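Local structure of hypothetical protein Ta0583 (Thermoplasma acidophilum, 2FSJ) at residues P46-V51 against P246-Q251; A106-S111 against R159-T164; L135-A140 against L166-Q171. The protein polymerises into bundles of helical filaments, a reaction that requires a nucleoside triphosphate and runs best with ATP. One frame throughout, in Å; residues are numbered along the deposited sequence.

Interaction 1 (P46-V51 against P246-Q251)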
# COMPACT_ATOMS: atom_id res chain seq x y z
N PRO A 46 0.75 -9.77 2.68
CA PRO A 46 0.95 -8.89 3.82
C PRO A 46 2.39 -8.44 4.03
O PRO A 46 3.32 -9.26 3.91
CB PRO A 46 0.42 -9.72 5.03
CG PRO A 46 -0.50 -10.76 4.44
CD PRO A 46 0.09 -11.03 3.05
N SER A 47 2.58 -7.15 4.34
CA SER A 47 3.90 -6.56 4.61
C SER A 47 4.39 -6.93 6.01
O SER A 47 4.54 -6.09 6.86
CB SER A 47 3.88 -5.03 4.45
OG SER A 47 3.70 -4.70 3.11
N ARG A 48 4.70 -8.20 6.19
CA ARG A 48 5.07 -8.79 7.48
C ARG A 48 6.16 -9.81 7.26
O ARG A 48 6.08 -10.57 6.31
CB ARG A 48 3.90 -9.57 8.06
CG ARG A 48 2.64 -8.83 8.15
CD ARG A 48 1.52 -9.62 8.86
NE ARG A 48 0.38 -8.72 9.07
CZ ARG A 48 -0.69 -9.00 9.81
NH1 ARG A 48 -0.81 -10.17 10.44
NH2 ARG A 48 -1.65 -8.09 9.90
N TRP A 49 7.16 -9.83 8.14
CA TRP A 49 8.16 -10.90 8.11
C TRP A 49 8.66 -11.18 9.51
O TRP A 49 8.49 -10.34 10.44
CB TRP A 49 9.32 -10.60 7.16
CG TRP A 49 10.09 -9.34 7.42
CD1 TRP A 49 9.79 -8.09 6.96
CD2 TRP A 49 11.33 -9.23 8.12
NE1 TRP A 49 10.77 -7.20 7.36
CE2 TRP A 49 11.73 -7.89 8.07
CE3 TRP A 49 12.16 -10.15 8.80
CZ2 TRP A 49 12.91 -7.42 8.68
CZ3 TRP A 49 13.32 -9.70 9.39
CH2 TRP A 49 13.70 -8.34 9.33
N ALA A 50 9.23 -12.37 9.67
CA ALA A 50 9.76 -12.81 10.97
C ALA A 50 10.99 -13.65 10.76
O ALA A 50 11.03 -14.50 9.89
CB ALA A 50 8.73 -13.59 11.70
N VAL A 51 12.01 -13.39 11.58
CA VAL A 51 13.24 -14.16 11.52
C VAL A 51 12.93 -15.56 12.02
O VAL A 51 12.12 -15.74 12.94
CB VAL A 51 14.39 -13.48 12.37
CG1 VAL A 51 15.58 -14.42 12.58
CG2 VAL A 51 14.87 -12.25 11.66
N PRO A 246 -7.47 -9.77 19.43
CA PRO A 246 -6.30 -9.49 18.58
C PRO A 246 -6.62 -8.55 17.42
O PRO A 246 -7.73 -8.52 16.94
CB PRO A 246 -5.89 -10.89 18.06
CG PRO A 246 -6.48 -11.87 19.06
CD PRO A 246 -7.78 -11.20 19.50
N PHE A 247 -5.62 -7.80 16.97
CA PHE A 247 -5.79 -6.78 15.94
C PHE A 247 -6.40 -7.32 14.66
O PHE A 247 -7.35 -6.73 14.15
CB PHE A 247 -4.44 -6.10 15.67
CG PHE A 247 -4.48 -5.08 14.55
CD1 PHE A 247 -4.61 -3.74 14.84
CD2 PHE A 247 -4.37 -5.47 13.23
CE1 PHE A 247 -4.65 -2.79 13.80
CE2 PHE A 247 -4.40 -4.53 12.20
CZ PHE A 247 -4.53 -3.19 12.50
N ASP A 248 -5.88 -8.45 14.15
CA ASP A 248 -6.37 -9.04 12.88
C ASP A 248 -7.84 -9.44 13.03
O ASP A 248 -8.62 -9.29 12.09
CB ASP A 248 -5.52 -10.23 12.42
CG ASP A 248 -4.15 -9.82 11.92
OD1 ASP A 248 -4.07 -8.74 11.29
OD2 ASP A 248 -3.09 -10.47 12.12
N LEU A 249 -8.23 -9.91 14.21
CA LEU A 249 -9.64 -10.27 14.42
C LEU A 249 -10.56 -9.04 14.49
O LEU A 249 -11.66 -9.05 13.99
CB LEU A 249 -9.80 -11.08 15.71
CG LEU A 249 -11.16 -11.75 15.97
CD1 LEU A 249 -11.61 -12.68 14.84
CD2 LEU A 249 -11.12 -12.55 17.29
N ALA A 250 -10.09 -7.98 15.15
CA ALA A 250 -10.81 -6.72 15.18
C ALA A 250 -10.99 -6.11 13.80
O ALA A 250 -12.01 -5.54 13.51
CB ALA A 250 -10.08 -5.71 16.08
N GLN A 251 -9.98 -6.18 12.96
CA GLN A 251 -10.12 -5.69 11.58
C GLN A 251 -11.25 -6.45 10.86
O GLN A 251 -12.11 -5.84 10.24
CB GLN A 251 -8.78 -5.81 10.83
CG GLN A 251 -8.87 -5.37 9.35
CD GLN A 251 -7.54 -4.91 8.80
OE1 GLN A 251 -6.50 -5.36 9.26
NE2 GLN A 251 -7.56 -4.00 7.83
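Arg48 and Asp248 face each other with their CA atoms 12.7 Å apart, the first in extended backbone just before the strand portion 49-51, the second in the opening turn of helix 247-253, which Pro246 precedes at the N-cap position. The long Arg48 chain spans most of the gap and the short Asp248 side chain meets it from the opposite direction. The arginine runs straight from CG to NE, and its NH1 donates to Asp248 OD2 at 2.8 Å and its NH2 to Asp248 OD1 at 2.9 Å, both bonds nearly linear. Guanidinium and carboxylate are almost coplanar, 18° apart, and both oxygens are met on their syn side. This end-on, bidentate salt bridge links the N-terminal actin-like part to the C-terminal MreB-like part of the actin fold, close to the ATP site that includes Gln251 on the same helix. With an alanine here in place of Arg48, both N-H donors would be gone, and the Asp248 carboxylate would probably be left without its mate across this contact. Asp248 CG stands beside its backbone N (chi1 -71°), which directs the carboxylate at Arg48. Its place in the first turn of the helix probably helps to stabilise the negative charge.

Interaction 2 (A106-S111 against R159-T164)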
# COMPACT_ATOMS: atom_id res chain seq x y z
N ALA A 106 11.29 -10.91 -1.01
CA ALA A 106 10.15 -11.81 -1.12
C ALA A 106 9.33 -11.51 -2.38
O ALA A 106 8.89 -12.43 -3.07
CB ALA A 106 9.32 -11.75 0.11
N ALA A 107 9.14 -10.23 -2.68
CA ALA A 107 8.45 -9.82 -3.91
C ALA A 107 9.09 -10.37 -5.17
O ALA A 107 8.40 -10.90 -6.04
CB ALA A 107 8.37 -8.29 -4.03
N LEU A 108 10.40 -10.23 -5.25
CA LEU A 108 11.16 -10.76 -6.40
C LEU A 108 11.10 -12.29 -6.47
O LEU A 108 10.86 -12.85 -7.53
CB LEU A 108 12.58 -10.23 -6.39
CG LEU A 108 12.70 -8.70 -6.33
CD1 LEU A 108 14.17 -8.25 -6.31
CD2 LEU A 108 12.01 -8.10 -7.53
N TRP A 109 11.25 -12.96 -5.33
CA TRP A 109 11.05 -14.40 -5.23
C TRP A 109 9.64 -14.85 -5.70
O TRP A 109 9.50 -15.78 -6.52
CB TRP A 109 11.28 -14.86 -3.80
CG TRP A 109 11.34 -16.35 -3.73
CD1 TRP A 109 10.31 -17.21 -3.50
CD2 TRP A 109 12.51 -17.17 -3.96
NE1 TRP A 109 10.74 -18.52 -3.58
CE2 TRP A 109 12.09 -18.53 -3.84
CE3 TRP A 109 13.86 -16.90 -4.20
CZ2 TRP A 109 12.97 -19.59 -3.98
CZ3 TRP A 109 14.75 -17.99 -4.34
CH2 TRP A 109 14.30 -19.30 -4.23
N GLU A 110 8.60 -14.20 -5.19
CA GLU A 110 7.25 -14.53 -5.60
C GLU A 110 6.95 -14.27 -7.09
O GLU A 110 6.13 -14.99 -7.69
CB GLU A 110 6.23 -13.82 -4.77
CG GLU A 110 6.15 -14.30 -3.35
CD GLU A 110 5.33 -15.56 -3.13
OE1 GLU A 110 4.55 -15.99 -4.03
OE2 GLU A 110 5.46 -16.12 -2.02
N SER A 111 7.62 -13.29 -7.68
CA SER A 111 7.40 -12.99 -9.08
C SER A 111 7.72 -14.24 -9.95
O SER A 111 7.16 -14.39 -11.01
CB SER A 111 8.23 -11.75 -9.49
OG SER A 111 9.59 -12.06 -9.79
N ARG A 159 18.19 -17.44 -6.46
CA ARG A 159 17.81 -16.58 -7.54
C ARG A 159 18.50 -15.22 -7.34
O ARG A 159 18.47 -14.63 -6.26
CB ARG A 159 16.30 -16.41 -7.55
CG ARG A 159 15.53 -17.67 -7.87
CD ARG A 159 14.02 -17.49 -7.97
NE ARG A 159 13.37 -18.76 -7.81
CZ ARG A 159 12.09 -18.94 -7.48
NH1 ARG A 159 11.25 -17.93 -7.36
NH2 ARG A 159 11.67 -20.15 -7.29
N GLN A 160 19.06 -14.71 -8.41
CA GLN A 160 19.82 -13.48 -8.38
C GLN A 160 19.24 -12.38 -9.28
O GLN A 160 18.84 -12.63 -10.43
CB GLN A 160 21.29 -13.79 -8.76
CG GLN A 160 22.24 -12.88 -8.12
CD GLN A 160 23.70 -13.36 -8.17
OE1 GLN A 160 24.42 -13.36 -7.17
NE2 GLN A 160 24.11 -13.72 -9.33
N PHE A 161 19.19 -11.15 -8.76
CA PHE A 161 18.56 -10.00 -9.42
C PHE A 161 19.52 -8.81 -9.39
O PHE A 161 20.05 -8.43 -8.31
CB PHE A 161 17.22 -9.64 -8.70
CG PHE A 161 16.30 -10.81 -8.49
CD1 PHE A 161 15.37 -11.19 -9.49
CD2 PHE A 161 16.35 -11.55 -7.33
CE1 PHE A 161 14.51 -12.25 -9.30
CE2 PHE A 161 15.47 -12.65 -7.13
CZ PHE A 161 14.57 -13.01 -8.15
N ASN A 162 19.78 -8.25 -10.56
CA ASN A 162 20.63 -7.08 -10.73
C ASN A 162 19.73 -5.91 -10.94
O ASN A 162 19.02 -5.80 -11.98
CB ASN A 162 21.56 -7.20 -11.92
CG ASN A 162 22.49 -5.95 -12.09
OD1 ASN A 162 22.81 -5.21 -11.13
ND2 ASN A 162 22.93 -5.73 -13.32
N ILE A 163 19.67 -5.05 -9.95
CA ILE A 163 18.77 -3.93 -10.04
C ILE A 163 19.53 -2.86 -10.80
O ILE A 163 20.46 -2.28 -10.23
CB ILE A 163 18.35 -3.42 -8.63
CG1 ILE A 163 17.80 -4.58 -7.77
CG2 ILE A 163 17.42 -2.26 -8.82
CD1 ILE A 163 17.00 -4.20 -6.46
N THR A 164 19.17 -2.62 -12.05
CA THR A 164 19.88 -1.67 -12.94
C THR A 164 19.33 -0.27 -12.83
O THR A 164 20.05 0.72 -13.07
CB THR A 164 19.86 -2.08 -14.43
OG1 THR A 164 18.52 -2.06 -14.94
CG2 THR A 164 20.33 -3.48 -14.64
O HOH W 1 11.81 -15.12 -8.68
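Leu108 O is gripped by Ser111 OG at 2.7 Å, in a bond that folds the serine back along helix 101-111, and by water 1, also at 2.7 Å from Leu108 O. The helix packs across the large mixed sheet of the N-terminal part of the actin fold; its segment 106-111 crosses strand segment 159-164 at 115°, with axes 9.8 Å apart. Water 1 ties the two together, since Arg159 NH1 donates to it over 3.2 Å. The guanidinium of Arg159 lies flat on Trp109 as a stacked cation-pi pair, CZ of Arg159 3.7 Å from the centroid of the Trp109 six-membered ring, while CG and CD of the arginine run over CZ3 and CE3. With CG of Trp109 opposite its own backbone nitrogen (chi1 -169°), the ring swings out beside the strand for this stack. A salt bridge from Arg159 NE to Glu157 OE2 gives the guanidinium a second partner and probably helps to keep it parallel to the indole. Two residues on, Phe161 turns a ring face to the helix: Leu108 CB sits 3.8 Å from the Phe161 ring centroid, 12° off the normal, in a CH-pi contact, and Leu108 CD1 reaches toward Phe161 CG.

Interaction 3 (L135-A140 against L166-Q171)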
# COMPACT_ATOMS: atom_id res chain seq x y z
N LEU A 135 13.78 12.86 -0.66
CA LEU A 135 14.56 12.13 0.35
C LEU A 135 14.49 10.60 0.20
O LEU A 135 15.51 9.92 0.19
CB LEU A 135 14.12 12.46 1.80
CG LEU A 135 14.61 13.74 2.52
CD1 LEU A 135 13.90 13.87 3.87
CD2 LEU A 135 16.14 13.75 2.74
N GLU A 136 13.27 10.07 0.15
CA GLU A 136 13.06 8.61 0.04
C GLU A 136 13.53 8.11 -1.33
O GLU A 136 14.00 6.98 -1.41
CB GLU A 136 11.60 8.24 0.26
CG GLU A 136 11.11 8.41 1.66
CD GLU A 136 11.78 7.48 2.65
OE1 GLU A 136 12.25 6.41 2.26
OE2 GLU A 136 11.83 7.85 3.82
N VAL A 137 13.39 8.88 -2.39
CA VAL A 137 13.89 8.45 -3.71
C VAL A 137 15.42 8.32 -3.67
O VAL A 137 15.97 7.29 -4.07
CB VAL A 137 13.44 9.34 -4.88
CG1 VAL A 137 14.20 9.00 -6.16
CG2 VAL A 137 11.94 9.22 -5.16
N LYS A 138 16.10 9.34 -3.14
CA LYS A 138 17.55 9.32 -3.01
C LYS A 138 18.00 8.09 -2.18
O LYS A 138 18.86 7.31 -2.64
CB LYS A 138 18.05 10.62 -2.37
CG LYS A 138 19.57 10.65 -2.09
CD LYS A 138 20.03 11.94 -1.44
CE LYS A 138 21.59 12.04 -1.39
NZ LYS A 138 22.15 11.22 -0.34
N ALA A 139 17.38 7.89 -1.01
CA ALA A 139 17.71 6.75 -0.14
C ALA A 139 17.51 5.39 -0.83
O ALA A 139 18.33 4.48 -0.65
CB ALA A 139 16.93 6.79 1.17
N ALA A 140 16.41 5.28 -1.58
CA ALA A 140 16.03 4.03 -2.26
C ALA A 140 17.03 3.70 -3.36
O ALA A 140 17.50 2.54 -3.49
CB ALA A 140 14.66 4.14 -2.85
N LEU A 166 15.95 2.15 -10.87
CA LEU A 166 14.75 2.34 -10.10
C LEU A 166 14.08 3.60 -10.60
O LEU A 166 14.68 4.69 -10.53
CB LEU A 166 15.14 2.45 -8.63
CG LEU A 166 14.07 2.56 -7.58
CD1 LEU A 166 13.15 1.33 -7.58
CD2 LEU A 166 14.71 2.78 -6.21
N ILE A 167 12.85 3.48 -11.10
CA ILE A 167 12.04 4.60 -11.54
C ILE A 167 10.95 4.80 -10.47
O ILE A 167 10.33 3.85 -10.03
CB ILE A 167 11.43 4.32 -12.91
CG1 ILE A 167 12.54 4.15 -14.00
CG2 ILE A 167 10.40 5.41 -13.33
CD1 ILE A 167 13.44 5.35 -14.15
N MET A 168 10.74 6.05 -10.08
CA MET A 168 9.88 6.39 -8.95
C MET A 168 8.87 7.45 -9.33
O MET A 168 9.22 8.43 -9.98
CB MET A 168 10.73 6.91 -7.80
CG MET A 168 11.70 5.89 -7.24
SD MET A 168 10.89 4.57 -6.35
CE MET A 168 10.40 5.38 -4.74
N ARG A 169 7.64 7.30 -8.84
CA ARG A 169 6.62 8.35 -8.97
C ARG A 169 5.98 8.57 -7.62
O ARG A 169 5.96 7.62 -6.85
CB ARG A 169 5.55 7.92 -9.93
CG ARG A 169 5.95 7.95 -11.38
CD ARG A 169 6.28 9.35 -11.92
NE ARG A 169 6.67 9.25 -13.32
CZ ARG A 169 7.91 9.03 -13.76
NH1 ARG A 169 8.95 8.91 -12.92
NH2 ARG A 169 8.12 8.96 -15.07
N PRO A 170 5.45 9.77 -7.32
CA PRO A 170 4.74 10.01 -6.06
C PRO A 170 3.55 9.10 -5.90
O PRO A 170 2.84 8.84 -6.87
CB PRO A 170 4.32 11.49 -6.16
CG PRO A 170 5.36 12.09 -7.02
CD PRO A 170 5.53 11.02 -8.09
N GLN A 171 3.34 8.58 -4.68
CA GLN A 171 2.17 7.82 -4.40
C GLN A 171 0.92 8.69 -4.74
O GLN A 171 0.89 9.90 -4.47
CB GLN A 171 2.16 7.44 -2.91
CG GLN A 171 1.02 6.53 -2.50
CD GLN A 171 1.26 5.90 -1.12
OE1 GLN A 171 2.37 5.41 -0.85
NE2 GLN A 171 0.27 5.95 -0.25
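Leu166 begins the contact by pressing its CD2 methyl on Ala140 CB at 3.6 Å and on the carbonyl carbon of the same alanine. Its CG stands anti to the strand nitrogen (chi1 -176°), which extends the branched end toward the helix, where the small alanine lets the methyl come close to the backbone. Ile167 points the other way and touches Ala342, while its backbone bonds to Ile124 and Ser126 of the adjacent strand. Met168 turns back to the helix. Its CB lies 3.7 Å from Val137 CG2, and its CG meets both valine methyls, being 3.9 Å from Val137 CG2 and 4.1 Å from Val137 CG1; valine and methionine lie side by side, pointing contrary ways. Two successive kinks (chi2 -70°, chi3 -75°) curl the methionine and keep CE near Val137 CG2. This is helix-on-sheet packing in the N-terminal part of the actin fold, away from the ATP-binding residues. Arg169, again directed away from the helix, folds back on its own strand: NH1 donates to Met168 O at 3.0 Å, from well above the carbonyl plane. Helix 133-144 thus packs on one face of strand 158-170 through Val137 and Ala140, with Phe133 of the same helix against Met168 and Pro170; helix 333-343 lies on the other face against Ile167 and Arg169, and strand 120-128 runs alongside within the sheet.

Interactions 2 and 3 share strand 158-170, their centres 18 Å apart: helices 101-111 and 133-144 pack on successive parts of one face of this strand. Along the chain their segments alternate, and both contacts are nested inside the loop that interaction 1 closes. Interaction 1 joins the same large sheet, through strand 42-52, to the C-terminal part of the protein; its centre is 24 Å from that of interaction 2 and 26 Å from that of interaction 3. It lies closest of the three to the ATP-binding residues and itself includes one, Gln251: the Arg48 side chain is about 7 Å from that of Gly31, whereas the Leu108 side chain of interaction 2 is about 9 Å from Thr33's. Interaction 3 lies away from the ATP site.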